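Local coordinates for protein bile acid 7a-dehydratase, BaiE (Clostridium hiranonis DSM 13275, PDB 4L8P) that probably catalyses the 7-alpha-dehydration of bile acid intermediates, a lyase step in bacterial bile acid metabolism, at residues P107-D112 with G119-E124; A143-K148 with T161-I166. All blocks are in the same frame, centred on the assembly; numbering follows the deposited sequence.

Overall arrangement
Both interactions are antiparallel pairings within one four-stranded sheet: interaction 1 joins strands 98-111 and 116-129, interaction 2 strands 137-152 and 155-172. Their centres lie about 9 Å apart, because strands 116-129 and 137-152 are neighbours; G119 O comes within 2.7 Å of D147 N, a probable hydrogen bond. Interaction 1 is the more buried but the smaller, 312 Å² against 552 Å², with only two hydrogen bonds across it, and combines a proline-tryptophan contact with a glutamate-arginine pair whose glutamate turns to the second subunit. Interaction 2 is partly buried and runs over more residues, adding a tyrosine pair and a threonine-aspartate bond. Both touch the second subunit.

Interaction 1 of 2, residues P107-D112 with G119-E124; sequences PEITID and GRWYLE
P107 sets CB, with CG beside it, over one face of the six-membered ring of W121. CB stands 3.5 Å from the centroid of that ring and only 6° off its normal, which identifies a CH-pi contact, while CG follows toward CZ3 and CH2 at the outer end of the same ring. I109 reaches the indole obliquely at its pyrrole end, I109 CD1 lying 3.8 Å from W121 NE1. The two side-chain torsions of I109 together turn CD1 toward the neighbouring strand and bring it to within 3.6 Å of G119 CA, where the glycine has no side chain to hold it off. The backbone frame is a beta hairpin of the SnoaL-like, cystatin-like fold, its strand segments antiparallel at 175°. E108 and R120 form the hydrogen-bonded pair: E108 N to R120 O and R120 N to E108 O are both 2.9 Å. I109 and G119 form the next, non-hydrogen-bonded pair.

On the sheet face bearing E108 and R120, the E108 carboxylate lies against the aliphatic part of R120, E108 OE2 3.7 Å from R120 CD. Their charged ends do not touch, E108 OE1 and R120 NE being 4.6 Å apart, although the carboxylate and guanidinium planes differ by just 23°. The carboxylate instead makes a salt bridge through OE2 to NE of R51 of the second subunit, which links the hairpin to that subunit. In the next shell, W121 NE1 hydrogen-bonds to Y149 OH, which probably helps set the rotation of the indole, and K46 of helix 22-55 makes a cation-pi contact with it.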
ATOM      1  N   PRO A 107       1.009  -6.670  -0.923  1.00 14.77           N
ATOM      2  CA  PRO A 107       1.047  -8.023  -0.378  1.00 15.06           C
ATOM      3  C   PRO A 107       0.737  -9.108  -1.418  1.00 16.03           C
ATOM      4  O   PRO A 107      -0.054  -8.884  -2.373  1.00 14.97           O
ATOM      5  CB  PRO A 107      -0.056  -7.993   0.691  1.00 14.88           C
ATOM      6  CG  PRO A 107      -1.002  -6.942   0.212  1.00 15.88           C
ATOM      7  CD  PRO A 107      -0.119  -5.894  -0.378  1.00 15.52           C
ATOM      8  N   GLU A 108       1.362 -10.259  -1.249  1.00 14.68           N
ATOM      9  CA  GLU A 108       1.026 -11.484  -1.964  1.00 13.59           C
ATOM     10  C   GLU A 108       0.733 -12.551  -0.894  1.00 14.69           C
ATOM     11  O   GLU A 108       1.664 -13.197  -0.378  1.00 16.41           O
ATOM     12  CB  GLU A 108       2.164 -11.925  -2.852  1.00 15.31           C
ATOM     13  CG  GLU A 108       2.579 -10.889  -3.894  1.00 16.27           C
ATOM     14  CD  GLU A 108       3.932 -11.196  -4.496  1.00 17.92           C
ATOM     15  OE1 GLU A 108       4.034 -12.151  -5.293  1.00 18.54           O
ATOM     16  OE2 GLU A 108       4.899 -10.464  -4.145  1.00 18.08           O
ATOM     17  N   ILE A 109      -0.545 -12.710  -0.568  1.00 15.25           N
ATOM     18  CA  ILE A 109      -1.007 -13.658   0.437  1.00 15.36           C
ATOM     19  C   ILE A 109      -1.467 -14.973  -0.239  1.00 15.89           C
ATOM     20  O   ILE A 109      -2.397 -14.963  -1.100  1.00 16.63           O
ATOM     21  CB  ILE A 109      -2.158 -13.096   1.299  1.00 14.83           C
ATOM     22  CG1 ILE A 109      -1.856 -11.668   1.864  1.00 16.19           C
ATOM     23  CG2 ILE A 109      -2.521 -14.094   2.402  1.00 14.88           C
ATOM     24  CD1 ILE A 109      -0.578 -11.573   2.644  1.00 17.55           C
ATOM     25  N   THR A 110      -0.860 -16.084   0.183  1.00 15.28           N
ATOM     26  CA  THR A 110      -1.230 -17.415  -0.220  1.00 15.26           C
ATOM     27  C   THR A 110      -1.763 -18.172   0.983  1.00 16.79           C
ATOM     28  O   THR A 110      -1.048 -18.363   1.993  1.00 15.05           O
ATOM     29  CB  THR A 110      -0.013 -18.150  -0.814  1.00 19.76           C
ATOM     30  OG1 THR A 110       0.585 -17.341  -1.855  1.00 21.11           O
ATOM     31  CG2 THR A 110      -0.439 -19.467  -1.407  1.00 19.13           C
ATOM     32  N   ILE A 111      -3.017 -18.609   0.896  1.00 15.72           N
ATOM     33  CA  ILE A 111      -3.570 -19.505   1.912  1.00 16.72           C
ATOM     34  C   ILE A 111      -3.092 -20.938   1.590  1.00 17.24           C
ATOM     35  O   ILE A 111      -3.398 -21.473   0.538  1.00 21.15           O
ATOM     36  CB  ILE A 111      -5.095 -19.418   1.976  1.00 16.85           C
ATOM     37  CG1 ILE A 111      -5.583 -17.954   2.035  1.00 15.86           C
ATOM     38  CG2 ILE A 111      -5.634 -20.232   3.161  1.00 18.66           C
ATOM     39  CD1 ILE A 111      -5.081 -17.094   3.195  1.00 15.15           C
ATOM     40  N   ASP A 112      -2.331 -21.526   2.507  1.00 15.49           N
ATOM     41  CA  ASP A 112      -1.634 -22.792   2.276  1.00 17.60           C
ATOM     42  C   ASP A 112      -2.430 -23.997   2.741  1.00 17.46           C
ATOM     43  O   ASP A 112      -2.236 -25.084   2.222  1.00 20.16           O
ATOM     44  CB  ASP A 112      -0.278 -22.796   3.005  1.00 17.64           C
ATOM     45  CG  ASP A 112       0.654 -21.754   2.490  1.00 21.77           C
ATOM     46  OD1 ASP A 112       0.687 -21.518   1.250  1.00 21.15           O
ATOM     47  OD2 ASP A 112       1.337 -21.130   3.330  1.00 22.23           O
ATOM     48  N   GLY A 119       2.664 -14.860   3.495  1.00 15.07           N
ATOM     49  CA  GLY A 119       2.440 -13.532   2.982  1.00 14.60           C
ATOM     50  C   GLY A 119       3.712 -12.795   2.633  1.00 15.81           C
ATOM     51  O   GLY A 119       4.536 -12.557   3.524  1.00 17.21           O
ATOM     52  N   ARG A 120       3.862 -12.436   1.365  1.00 13.73           N
ATOM     53  CA  ARG A 120       4.931 -11.544   0.946  1.00 14.79           C
ATOM     54  C   ARG A 120       4.491 -10.104   1.098  1.00 15.26           C
ATOM     55  O   ARG A 120       3.362  -9.721   0.725  1.00 16.48           O
ATOM     56  CB  ARG A 120       5.363 -11.794  -0.470  1.00 16.33           C
ATOM     57  CG  ARG A 120       5.827 -13.215  -0.751  1.00 17.63           C
ATOM     58  CD  ARG A 120       6.312 -13.235  -2.199  1.00 20.54           C
ATOM     59  NE  ARG A 120       6.978 -14.459  -2.586  1.00 22.88           N
ATOM     60  CZ  ARG A 120       8.301 -14.688  -2.583  1.00 28.55           C
ATOM     61  NH1 ARG A 120       9.193 -13.789  -2.185  1.00 26.07           N
ATOM     62  NH2 ARG A 120       8.743 -15.874  -3.006  1.00 34.68           N
ATOM     63  N   TRP A 121       5.392  -9.302   1.656  1.00 13.97           N
ATOM     64  CA  TRP A 121       5.149  -7.886   1.853  1.00 14.56           C
ATOM     65  C   TRP A 121       6.379  -7.134   1.409  1.00 14.18           C
ATOM     66  O   TRP A 121       7.493  -7.584   1.641  1.00 14.97           O
ATOM     67  CB  TRP A 121       4.872  -7.548   3.318  1.00 15.11           C
ATOM     68  CG  TRP A 121       3.544  -8.080   3.809  1.00 13.48           C
ATOM     69  CD1 TRP A 121       3.297  -9.321   4.338  1.00 13.95           C
ATOM     70  CD2 TRP A 121       2.294  -7.407   3.742  1.00 13.00           C
ATOM     71  NE1 TRP A 121       1.965  -9.454   4.609  1.00 14.54           N
ATOM     72  CE2 TRP A 121       1.320  -8.282   4.283  1.00 14.63           C
ATOM     73  CE3 TRP A 121       1.901  -6.119   3.350  1.00 12.63           C
ATOM     74  CZ2 TRP A 121      -0.037  -7.905   4.391  1.00 13.69           C
ATOM     75  CZ3 TRP A 121       0.577  -5.743   3.489  1.00 14.46           C
ATOM     76  CH2 TRP A 121      -0.374  -6.621   4.032  1.00 13.84           C
ATOM     77  N   TYR A 122       6.153  -5.954   0.842  1.00 13.15           N
ATOM     78  CA  TYR A 122       7.236  -5.065   0.353  1.00 14.85           C
ATOM     79  C   TYR A 122       7.288  -3.931   1.384  1.00 13.89           C
ATOM     80  O   TYR A 122       6.351  -3.135   1.482  1.00 14.48           O
ATOM     81  CB  TYR A 122       6.873  -4.525  -1.053  1.00 17.76           C
ATOM     82  CG  TYR A 122       7.996  -3.784  -1.782  1.00 17.11           C
ATOM     83  CD1 TYR A 122       8.883  -2.939  -1.109  1.00 22.52           C
ATOM     84  CD2 TYR A 122       8.158  -3.932  -3.154  1.00 18.40           C
ATOM     85  CE1 TYR A 122       9.905  -2.271  -1.794  1.00 21.65           C
ATOM     86  CE2 TYR A 122       9.173  -3.281  -3.848  1.00 19.57           C
ATOM     87  CZ  TYR A 122      10.032  -2.442  -3.161  1.00 20.85           C
ATOM     88  OH  TYR A 122      11.064  -1.821  -3.844  1.00 20.76           O
ATOM     89  N   LEU A 123       8.344  -3.895   2.189  1.00 14.02           N
ATOM     90  CA  LEU A 123       8.485  -2.951   3.308  1.00 13.90           C
ATOM     91  C   LEU A 123       9.368  -1.783   2.938  1.00 15.62           C
ATOM     92  O   LEU A 123      10.431  -1.982   2.386  1.00 16.18           O
ATOM     93  CB  LEU A 123       9.134  -3.648   4.505  1.00 18.35           C
ATOM     94  CG  LEU A 123       8.201  -4.110   5.583  1.00 23.47           C
ATOM     95  CD1 LEU A 123       7.609  -2.902   6.344  1.00 25.01           C
ATOM     96  CD2 LEU A 123       7.147  -5.018   4.952  1.00 27.76           C
ATOM     97  N   GLU A 124       8.939  -0.576   3.272  1.00 15.56           N
ATOM     98  CA  GLU A 124       9.834   0.580   3.440  1.00 15.42           C
ATOM     99  C   GLU A 124       9.852   0.955   4.928  1.00 14.16           C
ATOM    100  O   GLU A 124       8.805   1.067   5.534  1.00 16.39           O
ATOM    101  CB  GLU A 124       9.349   1.803   2.644  1.00 16.86           C
ATOM    102  CG  GLU A 124      10.372   2.902   2.751  1.00 21.61           C
ATOM    103  CD  GLU A 124      10.024   4.226   2.172  1.00 27.68           C
ATOM    104  OE1 GLU A 124       8.844   4.491   1.760  1.00 21.18           O
ATOM    105  OE2 GLU A 124      10.979   5.065   2.192  1.00 25.80           O
TER

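Interaction 2 of 2, residues A143-K148 with T161-I166; sequences AFYTDK and TGYVRI
T161 OG1 donates a short hydrogen bond of 2.6 Å to D147 OD1, and D147 OD1 accepts it through its anti lone pair. The torsion that sets OG1 anti to the T161 backbone N (chi1 -165°) also brings it into the plane of the Y145 ring, at the edge, 3.3 Å from Y145 CD2. The other carboxylate oxygen of D147 forms a salt bridge with K46, so both oxygens are engaged.

Y145 and Y163, a non-hydrogen-bonded pair, lie side by side and point the same way. Y163 CB sits 3.5 Å from the Y145 ring centroid and 2° off its normal, a CH-pi contact. The two rings are slid apart, their planes at 26° with little overlap, and Y145 OH lies over the rim of the Y163 ring. F144 lies on the other sheet face, and I166 sets CD1 over one face of its ring, toward the rim, 3.8 Å from the centroid. F144 and V164 exchange two backbone hydrogen bonds of 2.9 Å, F144 N to V164 O and V164 N to F144 O.

Strand 116-129 flanks 143-148 on its far edge, Y122 meeting F144 edge-to-face, while helix 22-55 supplies K46 and the second subunit packs against V164 and I166.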
ATOM      1  N   ALA A 143      12.811  -3.719   2.271  1.00 15.65           N
ATOM      2  CA  ALA A 143      12.970  -5.151   2.432  1.00 15.84           C
ATOM      3  C   ALA A 143      11.822  -5.923   1.809  1.00 16.14           C
ATOM      4  O   ALA A 143      10.699  -5.424   1.760  1.00 14.39           O
ATOM      5  CB  ALA A 143      13.090  -5.497   3.918  1.00 16.85           C
ATOM      6  N   PHE A 144      12.123  -7.146   1.347  1.00 14.37           N
ATOM      7  CA  PHE A 144      11.097  -8.101   0.935  1.00 13.81           C
ATOM      8  C   PHE A 144      10.949  -9.091   2.087  1.00 15.62           C
ATOM      9  O   PHE A 144      11.881  -9.834   2.377  1.00 16.72           O
ATOM     10  CB  PHE A 144      11.528  -8.856  -0.314  1.00 14.71           C
ATOM     11  CG  PHE A 144      11.755  -7.980  -1.518  1.00 14.65           C
ATOM     12  CD1 PHE A 144      10.726  -7.211  -2.013  1.00 18.36           C
ATOM     13  CD2 PHE A 144      12.996  -7.980  -2.187  1.00 16.54           C
ATOM     14  CE1 PHE A 144      10.912  -6.419  -3.150  1.00 18.96           C
ATOM     15  CE2 PHE A 144      13.181  -7.195  -3.323  1.00 18.67           C
ATOM     16  CZ  PHE A 144      12.135  -6.419  -3.776  1.00 17.80           C
ATOM     17  N   TYR A 145       9.770  -9.116   2.694  1.00 15.18           N
ATOM     18  CA  TYR A 145       9.429 -10.039   3.803  1.00 14.41           C
ATOM     19  C   TYR A 145       8.558 -11.149   3.273  1.00 14.70           C
ATOM     20  O   TYR A 145       7.710 -10.934   2.381  1.00 14.69           O
ATOM     21  CB  TYR A 145       8.662  -9.282   4.893  1.00 15.46           C
ATOM     22  CG  TYR A 145       9.569  -8.625   5.907  1.00 14.91           C
ATOM     23  CD1 TYR A 145      10.192  -7.421   5.641  1.00 16.69           C
ATOM     24  CD2 TYR A 145       9.857  -9.253   7.125  1.00 16.00           C
ATOM     25  CE1 TYR A 145      11.049  -6.836   6.559  1.00 16.68           C
ATOM     26  CE2 TYR A 145      10.710  -8.662   8.055  1.00 14.72           C
ATOM     27  CZ  TYR A 145      11.300  -7.457   7.764  1.00 16.86           C
ATOM     28  OH  TYR A 145      12.153  -6.864   8.669  1.00 18.32           O
ATOM     29  N   THR A 146       8.795 -12.350   3.789  1.00 14.95           N
ATOM     30  CA  THR A 146       7.888 -13.476   3.609  1.00 16.96           C
ATOM     31  C   THR A 146       7.460 -14.008   4.981  1.00 16.67           C
ATOM     32  O   THR A 146       8.224 -14.693   5.663  1.00 16.15           O
ATOM     33  CB  THR A 146       8.522 -14.571   2.725  1.00 20.15           C
ATOM     34  OG1 THR A 146       8.905 -13.980   1.471  1.00 19.00           O
ATOM     35  CG2 THR A 146       7.532 -15.669   2.466  1.00 19.24           C
ATOM     36  N   ASP A 147       6.223 -13.688   5.362  1.00 17.04           N
ATOM     37  CA  ASP A 147       5.632 -14.035   6.669  1.00 15.93           C
ATOM     38  C   ASP A 147       4.987 -15.418   6.601  1.00 15.94           C
ATOM     39  O   ASP A 147       4.513 -15.828   5.522  1.00 15.29           O
ATOM     40  CB  ASP A 147       4.470 -13.111   7.028  1.00 15.09           C
ATOM     41  CG  ASP A 147       4.868 -11.668   7.301  1.00 17.65           C
ATOM     42  OD1 ASP A 147       6.080 -11.327   7.436  1.00 17.99           O
ATOM     43  OD2 ASP A 147       3.940 -10.848   7.443  1.00 18.89           O
ATOM     44  N   LYS A 148       4.904 -16.068   7.757  1.00 15.27           N
ATOM     45  CA  LYS A 148       4.130 -17.289   7.926  1.00 15.59           C
ATOM     46  C   LYS A 148       3.069 -17.001   9.004  1.00 15.75           C
ATOM     47  O   LYS A 148       3.389 -16.450  10.085  1.00 15.32           O
ATOM     48  CB  LYS A 148       5.003 -18.468   8.353  1.00 17.77           C
ATOM     49  CG  LYS A 148       6.112 -18.821   7.377  1.00 20.44           C
ATOM     50  CD  LYS A 148       5.552 -19.364   6.065  1.00 21.99           C
ATOM     51  CE  LYS A 148       6.609 -19.551   4.984  1.00 26.12           C
ATOM     52  NZ  LYS A 148       5.995 -20.268   3.831  1.00 29.48           N
ATOM     53  N   THR A 161       8.806 -14.837  10.244  1.00 16.72           N
ATOM     54  CA  THR A 161       9.054 -14.229   8.947  1.00 17.58           C
ATOM     55  C   THR A 161      10.505 -14.395   8.565  1.00 16.69           C
ATOM     56  O   THR A 161      11.314 -14.875   9.348  1.00 16.74           O
ATOM     57  CB  THR A 161       8.615 -12.734   8.935  1.00 19.45           C
ATOM     58  OG1 THR A 161       8.544 -12.247   7.594  1.00 18.05           O
ATOM     59  CG2 THR A 161       9.568 -11.856   9.716  1.00 19.64           C
ATOM     60  N   GLY A 162      10.793 -14.040   7.330  1.00 16.69           N
ATOM     61  CA  GLY A 162      12.150 -13.871   6.852  1.00 17.02           C
ATOM     62  C   GLY A 162      12.189 -12.748   5.858  1.00 18.16           C
ATOM     63  O   GLY A 162      11.163 -12.382   5.262  1.00 18.12           O
ATOM     64  N   TYR A 163      13.378 -12.192   5.661  1.00 17.36           N
ATOM     65  CA  TYR A 163      13.478 -11.076   4.733  1.00 14.90           C
ATOM     66  C   TYR A 163      14.805 -10.978   3.997  1.00 14.83           C
ATOM     67  O   TYR A 163      15.837 -11.496   4.458  1.00 17.46           O
ATOM     68  CB  TYR A 163      13.196  -9.766   5.469  1.00 15.35           C
ATOM     69  CG  TYR A 163      14.200  -9.378   6.533  1.00 16.54           C
ATOM     70  CD1 TYR A 163      14.071  -9.823   7.827  1.00 17.42           C
ATOM     71  CD2 TYR A 163      15.297  -8.563   6.226  1.00 20.44           C
ATOM     72  CE1 TYR A 163      14.973  -9.456   8.812  1.00 17.45           C
ATOM     73  CE2 TYR A 163      16.206  -8.183   7.197  1.00 20.36           C
ATOM     74  CZ  TYR A 163      16.046  -8.628   8.492  1.00 21.03           C
ATOM     75  OH  TYR A 163      16.980  -8.254   9.436  1.00 23.89           O
ATOM     76  N   VAL A 164      14.755 -10.288   2.859  1.00 15.39           N
ATOM     77  CA  VAL A 164      15.905  -9.822   2.150  1.00 16.38           C
ATOM     78  C   VAL A 164      15.903  -8.296   2.221  1.00 18.23           C
ATOM     79  O   VAL A 164      14.950  -7.652   1.805  1.00 17.72           O
ATOM     80  CB  VAL A 164      15.863 -10.268   0.672  1.00 21.45           C
ATOM     81  CG1 VAL A 164      16.992  -9.615  -0.122  1.00 23.80           C
ATOM     82  CG2 VAL A 164      15.936 -11.776   0.588  1.00 26.49           C
ATOM     83  N   ARG A 165      16.989  -7.720   2.726  1.00 18.03           N
ATOM     84  CA  ARG A 165      17.123  -6.268   2.821  1.00 19.43           C
ATOM     85  C   ARG A 165      17.517  -5.746   1.431  1.00 19.60           C
ATOM     86  O   ARG A 165      18.589  -6.078   0.936  1.00 20.05           O
ATOM     87  CB  ARG A 165      18.190  -5.949   3.892  1.00 23.21           C
ATOM     88  CG  ARG A 165      18.135  -4.563   4.475  1.00 27.24           C
ATOM     89  CD  ARG A 165      17.012  -4.471   5.485  1.00 29.57           C
ATOM     90  NE  ARG A 165      17.055  -3.224   6.254  1.00 31.69           N
ATOM     91  CZ  ARG A 165      16.132  -2.258   6.245  1.00 28.08           C
ATOM     92  NH1 ARG A 165      15.033  -2.336   5.502  1.00 26.13           N
ATOM     93  NH2 ARG A 165      16.294  -1.193   7.037  1.00 26.71           N
ATOM     94  N   ILE A 166      16.661  -4.930   0.813  1.00 17.79           N
ATOM     95  CA  ILE A 166      16.957  -4.348  -0.493  1.00 18.51           C
ATOM     96  C   ILE A 166      18.128  -3.382  -0.322  1.00 19.05           C
ATOM     97  O   ILE A 166      19.133  -3.430  -1.057  1.00 16.98           O
ATOM     98  CB  ILE A 166      15.748  -3.604  -1.053  1.00 19.76           C
ATOM     99  CG1 ILE A 166      14.542  -4.555  -1.208  1.00 19.87           C
ATOM    100  CG2 ILE A 166      16.094  -2.895  -2.360  1.00 19.81           C
ATOM    101  CD1 ILE A 166      13.233  -3.832  -1.360  1.00 18.84           C
TER